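Side-chain contacts in sensor histidine kinase CusS (Escherichia coli, PDB 5KU5), which senses copper and silver ions through the periplasmic domain described here and, as a histidine kinase, activates the response regulator CusR by phosphorylation: residues R34-M37 with T38-D41; S44-N48 with V49-L53; K81-G85 with G86-L90; P120-G124 with K125-T129. One frame throughout, in Å; residues are numbered along the deposited sequence. Where two conformers were deposited one is given.

From the N terminus, interaction 1 is one turn-to-turn contact within helix 32-44. Interaction 2 follows, closing the bend that carries the chain from that helix into strand 49-54 and holding one silver ligand. Interaction 3 closes the loop leading from strand 78-79 to strand 89-91, and interaction 4 closes the hairpin between strands 111-122 and 125-135. The four lie in series; none nests in or crosses another. Three meet in space: Leu53 of interaction 2 packs on Leu36 and Leu39 of interaction 1 and on Tyr128 of interaction 4, joining helix to sheet. Interaction 3 touches none of the others, although its strand shares the antiparallel sheet with interactions 2 and 4.

Interaction 1 of 4, residues R34-M37 with T38-D41; sequences RRLM and TLED
Thr38 reaches back one helical turn to Arg34, and both its backbone and its side chain bond to the same carbonyl oxygen. The main-chain bond, Thr38 N to Arg34 O, is 2.9 Å long, while the hydroxyl of Thr38 donates from OG1 to Arg34 O at 2.7 Å. The two donors come from opposite faces of the carbonyl plane, so they share the oxygen without colliding. The torsion explains the second bond: OG1 stands opposite the carbonyl carbon of Thr38 and beside its backbone N (chi1 -51°), which turns it toward the preceding turn. Threonine suits the place because its short branched side chain can satisfy its own hydroxyl on the helix.

The remaining polar contacts are ordinary helical bonds, Leu39 N to Arg35 O, Glu40 N to Leu36 O and Asp41 N to Met37 O.

The Arg34 side chain plays a smaller part. It bends at chi2 (56°) and brings NE to 3.7 Å from Thr38 OG1, with the hydroxyl near the plane of the guanidinium at its edge. Its weak, long ion pair is with Glu30, and Arg35 instead sends NH2 to the carbonyl of His27.

Apolar contact is light: the methyls Leu36 CD2 and Leu39 CD2 approach to 4.3 Å, one turn apart on the inward side. There Leu39 packs on Leu21 and Leu25 of helix 2-25, both leucines meet Leu53 of strand 49-54, and Leu39 also touches Tyr62 of strand 60-63, so helix 32-44 rests on both the long N-terminal helix and the sheet.

Interaction 2 of 4, residues S44-N48 with V49-L53; sequences SGYSN and VLISL. With AG (silver ion), chain E.
Tyr46 and Val49 pack together across a tight bend from whose middle a plain backbone carbonyl, that of Ser47, reaches a silver ion, with Ser47 O 2.5 Å from the metal. The other ligands of this ion are the sulfur of Met96 and ND1 of His108.

Under the bend the tyrosine ring leans against the start of strand 49-54. Its CG lies opposite its own carbonyl carbon (chi1 -68°), which swings the ring forward along the strand. Tyr46 CD2 comes to 3.7 Å from Val49 CB. Further out, Tyr46 CE2 is 4.4 Å from Ile51 CG2, a methyl near the plane of the ring. Branched Val49 meets the ring obliquely, and Ile51 adds a lighter contact at its edge; Ile17 and Leu21 of helix 2-25 also touch the tyrosine. A serine in place of Tyr46 is likely to open a gap beside Val49 and leave the bend less firmly held on the strand.

Asn48 adds a smaller contact on another side of Val49. With its CG between backbone N and carbonyl carbon (chi1 65°), the amide folds back so that Asn48 OD1 lies 3.6 Å from Val49 CG2.

The Ser47 side chain looks outward instead, its OG hydrogen-bonding Glu16 of the second subunit. Silver is a soft ion that prefers sulfur and nitrogen, so a carbonyl oxygen is probably the weaker member of its set; the apolar packing of Tyr46 and the bond of Ser47 OG to the second subunit are consistent with helping to position that oxygen.

Interaction 3 of 4, residues K81-G85 with G86-L90; sequences KDAQG and GEVYL
Val88 and Ala83 face each other across the mouth of a loop, and the valine can be followed outward atom by atom. Its CB already touches the partner, with Val88 CB 3.7 Å from Ala83 CB. Beyond it the side chain forks. Val88 CG2, lying opposite the valine's own carbonyl carbon, meets the same methyl at 3.8 Å and also looks toward the carbonyl oxygen of Gly85. Val88 CG1, opposite the backbone N (chi1 -177°), is the more distant branch, 4.2 Å from Ala83 CB. One methyl thus sits against the whole fork; alanine is small enough to let the two chain segments come this near, and valine broad enough to cover it. Behind them Val88 touches Ile114 of strand 111-122, and Ala83 touches Ile11 of helix 2-25.

The loop itself turns in two steps. Gln84 is the centre of an inverse gamma turn, marked by a weak bond from Gly85 N to Ala83 O. Gly85 and Gly86 then reverse the chain. At Gly85 a CB would be jammed against the preceding carbonyl oxygen; at Gly86, with positive phi, it would crowd Gly85 O, so glycine suits both.

Polar groups pair on the flanks, each within its own segment. Lys81 NZ makes a weak salt bridge with Asp82 OD1 at 3.3 Å. Tyr89 OH donates to Glu87 OE2 at 2.7 Å, arriving on the anti side of the carboxylate. The chemistry is therefore divided: a small apolar contact joins the loop ends beside the sheet, while Lys81 and Asp82 pair within one segment and Glu87 takes a hydroxyl from Tyr89 within the other, a bond that would probably help disperse its negative charge.

Interaction 4 of 4, residues P120-G124 with K125-T129; sequences PLVDG and KPIYT
Ile127 is the bump of this contact, and Pro120 and Val122, on the facing strand, form the hollow that takes it. With CG1 between the backbone N and the carbonyl carbon (chi1 62°), one branch is aimed at Pro120 and CG2 at Val122. The first ends in Ile127 CD1, which rests on the proline ring, 3.8 Å from Pro120 CD. The other, Ile127 CG2, presses on Val122 CG2 at 3.4 Å, tighter than usual for two methyls. On another side, Ile127 CG1 lies over the centre of the adjacent Tyr128 ring. An alanine here would keep the backbone bond but would probably leave a gap beside the Pro120 ring and Val122 without its tight methyl contact.

A second, shallower fit lies near the turn: Leu121 and Pro126 run side by side, with Leu121 CD2 3.7 Å from Pro126 CD. They are a non-hydrogen-bonded pair, so proline, which has no N-H, costs this strand pairing no bond.

Backbone bonds set the spacing. Val122 N points almost straight at Lys125 O (2.9 Å, 175°), arriving from above the carbonyl plane, and Ile127 N reaches Pro120 O at 3.2 Å. Nearer the tip, the return bond from Lys125 N to Val122 O is weak.

Outside, Pro120 touches Arg35 and Ile127 touches Gln32, both of helix 32-44. Asp123 and Gly124, both with positive phi, have angles close to those of a type I′ turn, a conformation glycine adopts easily; the arrangement is a beta hairpin joining strands 111-122 and 125-135, neighbours in the antiparallel sheet of this PAS-like (PDC) sensor domain.

Interaction 1 of 4, residues R34-M37 with T38-D41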
loop_
_atom_site.group_PDB
_atom_site.type_symbol
_atom_site.label_atom_id
_atom_site.label_comp_id
_atom_site.label_asym_id
_atom_site.label_seq_id
_atom_site.Cartn_x
_atom_site.Cartn_y
_atom_site.Cartn_z
ATOM N N ARG A 34 -7.510 -7.922 22.159
ATOM C CA ARG A 34 -6.357 -7.101 21.754
ATOM C C ARG A 34 -6.030 -7.243 20.260
ATOM O O ARG A 34 -5.700 -6.252 19.602
ATOM C CB ARG A 34 -5.130 -7.438 22.618
ATOM C CG ARG A 34 -3.808 -6.807 22.184
ATOM C CD ARG A 34 -3.863 -5.291 22.073
ATOM N NE ARG A 34 -2.593 -4.750 21.580
ATOM C CZ ARG A 34 -1.626 -4.199 22.320
ATOM N NH1 ARG A 34 -1.731 -4.073 23.644
ATOM N NH2 ARG A 34 -0.527 -3.752 21.717
ATOM N N ARG A 35 -6.113 -8.468 19.739
ATOM C CA ARG A 35 -5.904 -8.728 18.308
ATOM C C ARG A 35 -6.921 -8.002 17.427
ATOM O O ARG A 35 -6.547 -7.386 16.433
ATOM C CB ARG A 35 -5.968 -10.223 18.005
ATOM C CG ARG A 35 -4.776 -11.025 18.499
ATOM C CD ARG A 35 -5.112 -12.506 18.490
ATOM N NE ARG A 35 -4.071 -13.332 19.098
ATOM C CZ ARG A 35 -4.228 -14.601 19.483
ATOM N NH1 ARG A 35 -5.392 -15.240 19.336
ATOM N NH2 ARG A 35 -3.203 -15.245 20.026
ATOM N N LEU A 36 -8.198 -8.092 17.796
ATOM C CA LEU A 36 -9.277 -7.392 17.081
ATOM C C LEU A 36 -9.153 -5.867 17.165
ATOM O O LEU A 36 -9.475 -5.161 16.207
ATOM C CB LEU A 36 -10.653 -7.825 17.605
ATOM C CG LEU A 36 -11.122 -9.228 17.213
ATOM C CD1 LEU A 36 -12.334 -9.626 18.044
ATOM C CD2 LEU A 36 -11.445 -9.306 15.725
ATOM N N MET A 37 -8.701 -5.371 18.314
ATOM C CA MET A 37 -8.421 -3.945 18.494
ATOM C C MET A 37 -7.298 -3.498 17.555
ATOM O O MET A 37 -7.396 -2.445 16.920
ATOM C CB MET A 37 -8.042 -3.660 19.950
ATOM C CG MET A 37 -8.015 -2.187 20.322
ATOM S SD MET A 37 -7.822 -1.925 22.097
ATOM C CE MET A 37 -9.341 -2.647 22.720
ATOM N N THR A 38 -6.244 -4.311 17.471
ATOM C CA THR A 38 -5.135 -4.077 16.542
ATOM C C THR A 38 -5.609 -4.073 15.083
ATOM O O THR A 38 -5.219 -3.200 14.312
ATOM C CB THR A 38 -4.023 -5.136 16.713
ATOM O OG1 THR A 38 -3.651 -5.229 18.095
ATOM C CG2 THR A 38 -2.795 -4.787 15.876
ATOM N N LEU A 39 -6.444 -5.049 14.723
ATOM C CA LEU A 39 -7.048 -5.128 13.385
ATOM C C LEU A 39 -7.787 -3.841 13.025
ATOM O O LEU A 39 -7.559 -3.261 11.963
ATOM C CB LEU A 39 -8.022 -6.310 13.304
ATOM C CG LEU A 39 -8.825 -6.485 12.005
ATOM C CD1 LEU A 39 -7.900 -6.933 10.884
ATOM C CD2 LEU A 39 -9.982 -7.459 12.177
ATOM N N GLU A 40 -8.673 -3.417 13.921
ATOM C CA GLU A 40 -9.500 -2.226 13.720
ATOM C C GLU A 40 -8.657 -0.954 13.575
ATOM O O GLU A 40 -8.950 -0.113 12.723
ATOM C CB GLU A 40 -10.498 -2.087 14.875
ATOM C CG GLU A 40 -11.525 -0.977 14.705
ATOM C CD GLU A 40 -12.632 -1.019 15.744
ATOM O OE1 GLU A 40 -13.092 0.067 16.146
ATOM O OE2 GLU A 40 -13.050 -2.126 16.160
ATOM N N ASP A 41 -7.615 -0.827 14.398
ATOM C CA ASP A 41 -6.682 0.304 14.322
ATOM C C ASP A 41 -5.982 0.386 12.961
ATOM O O ASP A 41 -5.869 1.470 12.388
ATOM C CB ASP A 41 -5.632 0.214 15.437
ATOM C CG ASP A 41 -4.720 1.435 15.488
ATOM O OD1 ASP A 41 -5.217 2.543 15.771
ATOM O OD2 ASP A 41 -3.505 1.287 15.246
#

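Interaction 2 of 4, residues S44-N48 with V49-L53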
loop_
_atom_site.group_PDB
_atom_site.type_symbol
_atom_site.label_atom_id
_atom_site.label_comp_id
_atom_site.label_asym_id
_atom_site.label_seq_id
_atom_site.Cartn_x
_atom_site.Cartn_y
_atom_site.Cartn_z
ATOM N N SER A 44 -8.908 0.747 9.854
ATOM C CA SER A 44 -9.522 2.080 9.803
ATOM C C SER A 44 -8.661 3.074 9.025
ATOM O O SER A 44 -9.182 4.001 8.401
ATOM C CB SER A 44 -9.776 2.615 11.217
ATOM O OG SER A 44 -8.561 2.822 11.918
ATOM N N GLY A 45 -7.341 2.881 9.066
ATOM C CA GLY A 45 -6.405 3.720 8.319
ATOM C C GLY A 45 -6.370 3.528 6.805
ATOM O O GLY A 45 -5.777 4.356 6.106
ATOM N N TYR A 46 -6.980 2.450 6.293
ATOM C CA TYR A 46 -6.946 2.139 4.854
ATOM C C TYR A 46 -7.754 3.130 4.010
ATOM O O TYR A 46 -8.887 3.466 4.356
ATOM C CB TYR A 46 -7.483 0.722 4.564
ATOM C CG TYR A 46 -6.652 -0.465 5.042
ATOM C CD1 TYR A 46 -5.260 -0.386 5.211
ATOM C CD2 TYR A 46 -7.267 -1.698 5.270
ATOM C CE1 TYR A 46 -4.524 -1.491 5.629
ATOM C CE2 TYR A 46 -6.539 -2.805 5.687
ATOM C CZ TYR A 46 -5.169 -2.700 5.865
ATOM O OH TYR A 46 -4.455 -3.802 6.272
ATOM N N SER A 47 -7.171 3.563 2.891
ATOM C CA SER A 47 -7.831 4.474 1.948
ATOM C C SER A 47 -8.574 3.752 0.817
ATOM O O SER A 47 -9.538 4.294 0.266
ATOM C CB SER A 47 -6.799 5.423 1.332
ATOM O OG SER A 47 -6.009 4.760 0.354
ATOM N N ASN A 48 -8.113 2.551 0.461
ATOM C CA ASN A 48 -8.606 1.825 -0.720
ATOM C C ASN A 48 -8.894 0.327 -0.495
ATOM O O ASN A 48 -8.977 -0.440 -1.460
ATOM C CB ASN A 48 -7.595 2.004 -1.861
ATOM C CG ASN A 48 -6.247 1.351 -1.568
ATOM O OD1 ASN A 48 -5.884 1.115 -0.412
ATOM N ND2 ASN A 48 -5.496 1.064 -2.620
ATOM N N VAL A 49 -9.053 -0.080 0.764
ATOM C CA VAL A 49 -9.273 -1.481 1.119
ATOM C C VAL A 49 -10.427 -1.589 2.118
ATOM O O VAL A 49 -10.506 -0.813 3.072
ATOM C CB VAL A 49 -7.996 -2.124 1.717
ATOM C CG1 VAL A 49 -8.269 -3.528 2.257
ATOM C CG2 VAL A 49 -6.891 -2.170 0.674
ATOM N N LEU A 50 -11.320 -2.546 1.875
ATOM C CA LEU A 50 -12.363 -2.920 2.828
ATOM C C LEU A 50 -12.122 -4.359 3.238
ATOM O O LEU A 50 -11.687 -5.177 2.418
ATOM C CB LEU A 50 -13.747 -2.805 2.196
ATOM C CG LEU A 50 -14.206 -1.404 1.796
ATOM C CD1 LEU A 50 -15.492 -1.502 0.993
ATOM C CD2 LEU A 50 -14.389 -0.510 3.015
ATOM N N ILE A 51 -12.382 -4.665 4.508
ATOM C CA ILE A 51 -12.289 -6.038 4.991
ATOM C C ILE A 51 -13.534 -6.420 5.787
ATOM O O ILE A 51 -14.248 -5.554 6.301
ATOM C CB ILE A 51 -10.990 -6.300 5.807
ATOM C CG1 ILE A 51 -11.062 -5.714 7.226
ATOM C CG2 ILE A 51 -9.763 -5.769 5.070
ATOM C CD1 ILE A 51 -11.407 -6.727 8.299
ATOM N N SER A 52 -13.779 -7.724 5.868
ATOM C CA SER A 52 -14.823 -8.279 6.717
ATOM C C SER A 52 -14.325 -9.577 7.339
ATOM O O SER A 52 -13.767 -10.428 6.642
ATOM C CB SER A 52 -16.089 -8.547 5.912
ATOM O OG SER A 52 -17.121 -9.038 6.755
ATOM N N LEU A 53 -14.532 -9.714 8.645
ATOM C CA LEU A 53 -14.114 -10.887 9.392
ATOM C C LEU A 53 -15.358 -11.644 9.844
ATOM O O LEU A 53 -16.192 -11.098 10.573
ATOM C CB LEU A 53 -13.264 -10.467 10.593
ATOM C CG LEU A 53 -12.466 -11.570 11.294
ATOM C CD1 LEU A 53 -11.355 -12.097 10.395
ATOM C CD2 LEU A 53 -11.895 -11.054 12.606
HETATM AG AG AG E . -11.899 3.985 -0.457
#

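Interaction 3 of 4, residues K81-G85 with G86-L90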
loop_
_atom_site.group_PDB
_atom_site.type_symbol
_atom_site.label_atom_id
_atom_site.label_comp_id
_atom_site.label_asym_id
_atom_site.label_seq_id
_atom_site.Cartn_x
_atom_site.Cartn_y
_atom_site.Cartn_z
ATOM N N LYS A 81 -11.960 -13.120 -14.443
ATOM C CA LYS A 81 -11.366 -13.770 -15.630
ATOM C C LYS A 81 -9.889 -13.411 -15.876
ATOM O O LYS A 81 -9.151 -14.211 -16.450
ATOM C CB LYS A 81 -12.199 -13.488 -16.894
ATOM C CG LYS A 81 -12.115 -12.064 -17.435
ATOM C CD LYS A 81 -13.034 -11.875 -18.635
ATOM C CE LYS A 81 -13.071 -10.424 -19.095
ATOM N NZ LYS A 81 -11.720 -9.886 -19.439
ATOM N N ASP A 82 -9.474 -12.221 -15.443
ATOM C CA ASP A 82 -8.081 -11.777 -15.586
ATOM C C ASP A 82 -7.148 -12.315 -14.501
ATOM O O ASP A 82 -5.933 -12.192 -14.631
ATOM C CB ASP A 82 -8.007 -10.247 -15.613
ATOM C CG ASP A 82 -8.814 -9.648 -16.745
ATOM O OD1 ASP A 82 -8.826 -10.227 -17.849
ATOM O OD2 ASP A 82 -9.440 -8.591 -16.531
ATOM N N ALA A 83 -7.712 -12.878 -13.431
ATOM C CA ALA A 83 -6.934 -13.569 -12.402
ATOM C C ALA A 83 -6.807 -15.033 -12.808
ATOM O O ALA A 83 -7.730 -15.825 -12.605
ATOM C CB ALA A 83 -7.605 -13.444 -11.039
ATOM N N GLN A 84 -5.660 -15.381 -13.385
ATOM C CA GLN A 84 -5.438 -16.712 -13.951
ATOM C C GLN A 84 -4.859 -17.665 -12.907
ATOM O O GLN A 84 -3.681 -18.032 -12.960
ATOM C CB GLN A 84 -4.532 -16.606 -15.179
ATOM C CG GLN A 84 -5.206 -15.883 -16.342
ATOM C CD GLN A 84 -4.234 -15.282 -17.340
ATOM O OE1 GLN A 84 -3.015 -15.457 -17.240
ATOM N NE2 GLN A 84 -4.774 -14.559 -18.315
ATOM N N GLY A 85 -5.715 -18.061 -11.966
ATOM C CA GLY A 85 -5.345 -18.962 -10.878
ATOM C C GLY A 85 -5.945 -18.526 -9.555
ATOM O O GLY A 85 -5.992 -17.333 -9.245
ATOM N N GLY A 86 -6.398 -19.498 -8.771
ATOM C CA GLY A 86 -6.939 -19.230 -7.445
ATOM C C GLY A 86 -8.364 -18.715 -7.480
ATOM O O GLY A 86 -9.053 -18.818 -8.498
ATOM N N GLU A 87 -8.791 -18.159 -6.350
ATOM C CA GLU A 87 -10.177 -17.787 -6.111
ATOM C C GLU A 87 -10.295 -16.273 -5.858
ATOM O O GLU A 87 -10.432 -15.826 -4.722
ATOM C CB GLU A 87 -10.701 -18.612 -4.928
ATOM C CG GLU A 87 -12.205 -18.817 -4.918
ATOM C CD GLU A 87 -12.724 -19.307 -3.576
ATOM O OE1 GLU A 87 -11.998 -20.062 -2.890
ATOM O OE2 GLU A 87 -13.860 -18.943 -3.207
ATOM N N VAL A 88 -10.222 -15.499 -6.944
ATOM C CA VAL A 88 -10.344 -14.037 -6.909
ATOM C C VAL A 88 -11.688 -13.640 -7.509
ATOM O O VAL A 88 -12.054 -14.125 -8.579
ATOM C CB VAL A 88 -9.217 -13.341 -7.709
ATOM C CG1 VAL A 88 -9.325 -11.822 -7.592
ATOM C CG2 VAL A 88 -7.850 -13.826 -7.245
ATOM N N TYR A 89 -12.408 -12.751 -6.825
ATOM C CA TYR A 89 -13.731 -12.310 -7.265
ATOM C C TYR A 89 -13.779 -10.828 -7.589
ATOM O O TYR A 89 -12.944 -10.053 -7.123
ATOM C CB TYR A 89 -14.773 -12.624 -6.199
ATOM C CG TYR A 89 -14.938 -14.103 -5.971
ATOM C CD1 TYR A 89 -15.711 -14.879 -6.835
ATOM C CD2 TYR A 89 -14.310 -14.734 -4.906
ATOM C CE1 TYR A 89 -15.860 -16.243 -6.635
ATOM C CE2 TYR A 89 -14.456 -16.094 -4.695
ATOM C CZ TYR A 89 -15.229 -16.844 -5.565
ATOM O OH TYR A 89 -15.374 -18.193 -5.364
ATOM N N LEU A 90 -14.773 -10.460 -8.392
ATOM C CA LEU A 90 -15.068 -9.077 -8.717
ATOM C C LEU A 90 -16.388 -8.684 -8.056
ATOM O O LEU A 90 -17.401 -9.356 -8.248
ATOM C CB LEU A 90 -15.161 -8.898 -10.232
ATOM C CG LEU A 90 -13.861 -9.158 -11.001
ATOM C CD1 LEU A 90 -14.126 -9.236 -12.495
ATOM C CD2 LEU A 90 -12.815 -8.093 -10.701
#

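Interaction 4 of 4, residues P120-G124 with K125-T129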
loop_
_atom_site.group_PDB
_atom_site.type_symbol
_atom_site.label_atom_id
_atom_site.label_comp_id
_atom_site.label_asym_id
_atom_site.label_seq_id
_atom_site.Cartn_x
_atom_site.Cartn_y
_atom_site.Cartn_z
ATOM N N PRO A 120 -6.496 -18.146 15.496
ATOM C CA PRO A 120 -6.045 -19.350 16.193
ATOM C C PRO A 120 -6.987 -20.534 15.973
ATOM O O PRO A 120 -8.158 -20.344 15.631
ATOM C CB PRO A 120 -6.057 -18.921 17.660
ATOM C CG PRO A 120 -7.166 -17.931 17.727
ATOM C CD PRO A 120 -7.094 -17.173 16.432
ATOM N N LEU A 121 -6.472 -21.739 16.190
ATOM C CA LEU A 121 -7.196 -22.970 15.873
ATOM C C LEU A 121 -8.121 -23.404 17.013
ATOM O O LEU A 121 -7.773 -23.282 18.189
ATOM C CB LEU A 121 -6.209 -24.097 15.551
ATOM C CG LEU A 121 -5.168 -23.804 14.463
ATOM C CD1 LEU A 121 -4.148 -24.931 14.387
ATOM C CD2 LEU A 121 -5.833 -23.588 13.110
ATOM N N VAL A 122 -9.309 -23.886 16.649
ATOM C CA VAL A 122 -10.221 -24.562 17.575
ATOM C C VAL A 122 -10.707 -25.825 16.865
ATOM O O VAL A 122 -11.302 -25.738 15.790
ATOM C CB VAL A 122 -11.409 -23.656 17.980
ATOM C CG1 VAL A 122 -12.459 -24.437 18.773
ATOM C CG2 VAL A 122 -10.909 -22.466 18.792
ATOM N N ASP A 123 -10.440 -26.984 17.471
ATOM C CA ASP A 123 -10.683 -28.303 16.860
ATOM C C ASP A 123 -9.949 -28.456 15.513
ATOM O O ASP A 123 -10.504 -28.975 14.545
ATOM C CB ASP A 123 -12.193 -28.578 16.711
ATOM C CG ASP A 123 -12.957 -28.449 18.029
ATOM O OD1 ASP A 123 -12.412 -28.825 19.089
ATOM O OD2 ASP A 123 -14.117 -27.979 18.001
ATOM N N GLY A 124 -8.700 -27.992 15.468
ATOM C CA GLY A 124 -7.877 -28.039 14.256
ATOM C C GLY A 124 -8.356 -27.204 13.075
ATOM O O GLY A 124 -8.025 -27.518 11.932
ATOM N N LYS A 125 -9.125 -26.146 13.343
ATOM C CA LYS A 125 -9.663 -25.266 12.298
ATOM C C LYS A 125 -9.609 -23.799 12.761
ATOM O O LYS A 125 -9.993 -23.510 13.897
ATOM C CB LYS A 125 -11.105 -25.655 11.968
ATOM C CG LYS A 125 -11.676 -24.950 10.746
ATOM C CD LYS A 125 -13.071 -25.450 10.421
ATOM C CE LYS A 125 -13.623 -24.780 9.173
ATOM N NZ LYS A 125 -15.061 -25.110 8.967
ATOM N N PRO A 126 -9.140 -22.871 11.890
ATOM C CA PRO A 126 -9.118 -21.454 12.287
ATOM C C PRO A 126 -10.512 -20.888 12.578
ATOM O O PRO A 126 -11.466 -21.217 11.874
ATOM C CB PRO A 126 -8.491 -20.756 11.075
ATOM C CG PRO A 126 -7.687 -21.815 10.405
ATOM C CD PRO A 126 -8.493 -23.066 10.578
ATOM N N ILE A 127 -10.612 -20.065 13.619
ATOM C CA ILE A 127 -11.905 -19.522 14.067
ATOM C C ILE A 127 -12.528 -18.467 13.142
ATOM O O ILE A 127 -13.739 -18.249 13.208
ATOM C CB ILE A 127 -11.853 -18.960 15.516
ATOM C CG1 ILE A 127 -10.860 -17.792 15.653
ATOM C CG2 ILE A 127 -11.526 -20.074 16.504
ATOM C CD1 ILE A 127 -10.859 -17.151 17.024
ATOM N N TYR A 128 -11.720 -17.817 12.299
ATOM C CA TYR A 128 -12.218 -16.758 11.413
ATOM C C TYR A 128 -12.056 -17.073 9.929
ATOM O O TYR A 128 -11.223 -17.889 9.541
ATOM C CB TYR A 128 -11.487 -15.440 11.670
ATOM C CG TYR A 128 -11.542 -14.900 13.082
ATOM C CD1 TYR A 128 -12.759 -14.726 13.746
ATOM C CD2 TYR A 128 -10.373 -14.502 13.738
ATOM C CE1 TYR A 128 -12.804 -14.206 15.036
ATOM C CE2 TYR A 128 -10.409 -13.980 15.024
ATOM C CZ TYR A 128 -11.622 -13.832 15.669
ATOM O OH TYR A 128 -11.643 -13.311 16.943
ATOM N N THR A 129 -12.866 -16.401 9.114
ATOM C CA THR A 129 -12.627 -16.273 7.680
ATOM C C THR A 129 -12.508 -14.783 7.397
ATOM O O THR A 129 -13.456 -14.033 7.622
ATOM C CB THR A 129 -13.763 -16.883 6.842
ATOM O OG1 THR A 129 -13.909 -18.264 7.181
ATOM C CG2 THR A 129 -13.464 -16.780 5.342
#